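PDB 1MA1: superoxide dismutase [Fe] from Methanothermobacter thermautotrophicus, which converts superoxide radicals into hydrogen peroxide and molecular oxygen at an iron centre, protecting the cell from their toxicity. Local coordinates for residues A[6-10]-A[45-50]. Numbering follows the deposited sequence.
Sequences KKFYE and ANALLR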
ATOM      1  N   LYS A   6      -1.730  32.411   7.643  1.00 54.80           N
ATOM      2  CA  LYS A   6      -1.653  31.080   7.048  1.00 51.36           C
ATOM      3  C   LYS A   6      -2.209  31.103   5.631  1.00 47.61           C
ATOM      4  O   LYS A   6      -2.870  32.055   5.235  1.00 48.94           O
ATOM      5  CB  LYS A   6      -2.454  30.083   7.889  1.00 53.36           C
ATOM      6  CG  LYS A   6      -1.927  29.883   9.305  1.00 55.45           C
ATOM      7  CD  LYS A   6      -0.524  29.253   9.308  1.00 57.26           C
ATOM      8  CE  LYS A   6      -0.030  28.991  10.728  1.00 57.26           C
ATOM      9  NZ  LYS A   6       1.217  28.187  10.752  1.00 57.14           N
ATOM     10  N   LYS A   7      -1.952  30.048   4.869  1.00 42.13           N
ATOM     11  CA  LYS A   7      -2.402  30.003   3.493  1.00 36.21           C
ATOM     12  C   LYS A   7      -2.872  28.597   3.118  1.00 34.18           C
ATOM     13  O   LYS A   7      -2.409  27.602   3.681  1.00 33.50           O
ATOM     14  CB  LYS A   7      -1.274  30.491   2.589  1.00 34.61           C
ATOM     15  CG  LYS A   7      -1.688  30.720   1.158  1.00 37.54           C
ATOM     16  CD  LYS A   7      -0.790  31.731   0.451  1.00 36.98           C
ATOM     17  CE  LYS A   7       0.648  31.262   0.362  1.00 37.74           C
ATOM     18  NZ  LYS A   7       1.475  32.129  -0.513  1.00 39.09           N
ATOM     19  N   PHE A   8      -3.821  28.517   2.192  1.00 31.79           N
ATOM     20  CA  PHE A   8      -4.587  27.289   1.987  1.00 28.79           C
ATOM     21  C   PHE A   8      -4.747  26.937   0.522  1.00 28.08           C
ATOM     22  O   PHE A   8      -4.385  27.710  -0.361  1.00 30.63           O
ATOM     23  CB  PHE A   8      -5.971  27.410   2.619  1.00 26.10           C
ATOM     24  CG  PHE A   8      -5.949  27.426   4.118  1.00 25.92           C
ATOM     25  CD1 PHE A   8      -5.838  26.241   4.834  1.00 24.89           C
ATOM     26  CD2 PHE A   8      -5.998  28.635   4.825  1.00 25.49           C
ATOM     27  CE1 PHE A   8      -5.776  26.252   6.235  1.00 21.27           C
ATOM     28  CE2 PHE A   8      -5.935  28.659   6.222  1.00 19.73           C
ATOM     29  CZ  PHE A   8      -5.825  27.467   6.922  1.00 21.37           C
ATOM     30  N   TYR A   9      -5.293  25.761   0.263  1.00 26.72           N
ATOM     31  CA  TYR A   9      -5.479  25.304  -1.099  1.00 25.21           C
ATOM     32  C   TYR A   9      -6.772  25.867  -1.663  1.00 26.43           C
ATOM     33  O   TYR A   9      -7.751  26.028  -0.937  1.00 27.11           O
ATOM     34  CB  TYR A   9      -5.507  23.775  -1.128  1.00 20.41           C
ATOM     35  CG  TYR A   9      -4.158  23.135  -0.914  1.00 17.48           C
ATOM     36  CD1 TYR A   9      -3.173  23.193  -1.906  1.00 17.62           C
ATOM     37  CD2 TYR A   9      -3.864  22.450   0.269  1.00 14.65           C
ATOM     38  CE1 TYR A   9      -1.941  22.587  -1.724  1.00 14.56           C
ATOM     39  CE2 TYR A   9      -2.635  21.843   0.459  1.00 11.58           C
ATOM     40  CZ  TYR A   9      -1.679  21.913  -0.536  1.00 14.58           C
ATOM     41  OH  TYR A   9      -0.440  21.356  -0.334  1.00 17.70           O
ATOM     42  N   GLU A  10      -6.771  26.163  -2.957  1.00 27.51           N
ATOM     43  CA  GLU A  10      -8.005  26.490  -3.665  1.00 29.93           C
ATOM     44  C   GLU A  10      -8.169  25.700  -4.956  1.00 28.46           C
ATOM     45  O   GLU A  10      -7.184  25.340  -5.608  1.00 30.33           O
ATOM     46  CB  GLU A  10      -8.037  27.981  -3.960  1.00 32.40           C
ATOM     47  CG  GLU A  10      -8.189  28.823  -2.709  1.00 38.39           C
ATOM     48  CD  GLU A  10      -7.991  30.298  -2.971  1.00 42.61           C
ATOM     49  OE1 GLU A  10      -8.241  31.110  -2.041  1.00 46.26           O
ATOM     50  OE2 GLU A  10      -7.581  30.638  -4.105  1.00 43.55           O
ATOM     51  N   ALA A  45      -7.323  18.387   2.130  1.00 19.38           N
ATOM     52  CA  ALA A  45      -6.023  18.904   2.492  1.00 17.66           C
ATOM     53  C   ALA A  45      -6.170  20.083   3.450  1.00 19.36           C
ATOM     54  O   ALA A  45      -5.404  20.205   4.409  1.00 19.12           O
ATOM     55  CB  ALA A  45      -5.267  19.326   1.233  1.00 17.38           C
ATOM     56  N   ASN A  46      -7.150  20.954   3.201  1.00 18.80           N
ATOM     57  CA  ASN A  46      -7.316  22.126   4.058  1.00 18.99           C
ATOM     58  C   ASN A  46      -7.801  21.754   5.466  1.00 19.11           C
ATOM     59  O   ASN A  46      -7.324  22.302   6.462  1.00 20.38           O
ATOM     60  CB  ASN A  46      -8.285  23.129   3.431  1.00 18.65           C
ATOM     61  CG  ASN A  46      -7.655  23.935   2.295  1.00 21.32           C
ATOM     62  OD1 ASN A  46      -6.439  24.187   2.275  1.00 21.14           O
ATOM     63  ND2 ASN A  46      -8.486  24.368   1.358  1.00 16.79           N
ATOM     64  N   ALA A  47      -8.745  20.824   5.555  1.00 17.95           N
ATOM     65  CA  ALA A  47      -9.260  20.423   6.854  1.00 17.43           C
ATOM     66  C   ALA A  47      -8.105  19.950   7.683  1.00 18.90           C
ATOM     67  O   ALA A  47      -8.039  20.200   8.881  1.00 21.75           O
ATOM     68  CB  ALA A  47     -10.264  19.316   6.716  1.00 16.77           C
ATOM     69  N   LEU A  48      -7.182  19.259   7.036  1.00 20.74           N
ATOM     70  CA  LEU A  48      -6.095  18.602   7.735  1.00 20.41           C
ATOM     71  C   LEU A  48      -5.070  19.640   8.159  1.00 21.70           C
ATOM     72  O   LEU A  48      -4.531  19.585   9.265  1.00 22.52           O
ATOM     73  CB  LEU A  48      -5.460  17.567   6.820  1.00 19.71           C
ATOM     74  CG  LEU A  48      -4.374  16.705   7.425  1.00 21.52           C
ATOM     75  CD1 LEU A  48      -4.884  15.998   8.663  1.00 20.77           C
ATOM     76  CD2 LEU A  48      -3.954  15.707   6.388  1.00 24.47           C
ATOM     77  N   LEU A  49      -4.805  20.599   7.278  1.00 21.69           N
ATOM     78  CA  LEU A  49      -3.911  21.679   7.626  1.00 22.40           C
ATOM     79  C   LEU A  49      -4.421  22.395   8.864  1.00 24.53           C
ATOM     80  O   LEU A  49      -3.660  22.671   9.780  1.00 27.16           O
ATOM     81  CB  LEU A  49      -3.770  22.671   6.471  1.00 20.95           C
ATOM     82  CG  LEU A  49      -2.994  22.174   5.244  1.00 18.86           C
ATOM     83  CD1 LEU A  49      -2.924  23.262   4.191  1.00 18.38           C
ATOM     84  CD2 LEU A  49      -1.603  21.775   5.660  1.00 16.70           C
ATOM     85  N   ARG A  50      -5.713  22.682   8.913  1.00 25.60           N
ATOM     86  CA  ARG A  50      -6.262  23.367  10.071  1.00 27.58           C
ATOM     87  C   ARG A  50      -6.140  22.515  11.339  1.00 29.05           C
ATOM     88  O   ARG A  50      -5.815  23.021  12.424  1.00 31.91           O
ATOM     89  CB  ARG A  50      -7.722  23.732   9.827  1.00 26.75           C
ATOM     90  CG  ARG A  50      -7.910  24.899   8.879  1.00 28.94           C
ATOM     91  CD  ARG A  50      -9.359  25.371   8.883  1.00 33.08           C
ATOM     92  NE  ARG A  50     -10.271  24.319   8.430  1.00 34.64           N
ATOM     93  CZ  ARG A  50     -10.553  24.082   7.152  1.00 34.56           C
ATOM     94  NH1 ARG A  50     -10.000  24.845   6.201  1.00 32.86           N
ATOM     95  NH2 ARG A  50     -11.355  23.069   6.832  1.00 31.20           N
TER
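The extended chain of residues 6-10 runs along helix 27-57, with the CA atoms of F8 and N46 6.2 Å apart where the two backbones come nearest. N46 pairs with Y9 as one peptide would with another, since its primary amide offers an acceptor and a donor side by side; CG anti to the carbonyl carbon (chi1 -77°) carries that amide across. Y9 N donates a hydrogen bond to a lone pair of N46 OD1 in the carbonyl plane (2.8 Å), and N46 ND2 returns a nearly straight bond, 171° at the hydrogen, to Y9 O (2.9 Å). With an alanine in place of N46, the N-H and C=O of Y9 would probably lose these mates and the extended chain might drift from the helix. Helices 27-57 and 64-86 are the two arms of the alpha-hairpin domain of iron/manganese superoxide dismutases, the N-terminal segment lying along the first. Y9 points inward, its CD2 3.6 Å from A45 CB, a methyl small enough to let the ring settle close; L49 CD1 meets Y9 CE2, and V75 and Y78 of helix 64-86 also touch Y9. N46 OD1 also sits at the F8 ring edge, 3.3 Å from F8 CB, the planes 83° apart, while F8 CE1 lies 3.7 Å from the aliphatic CG of R50. That ring makes a cation-pi contact with R143 of the second subunit, whose guanidinium hydrogen-bonds K7 O.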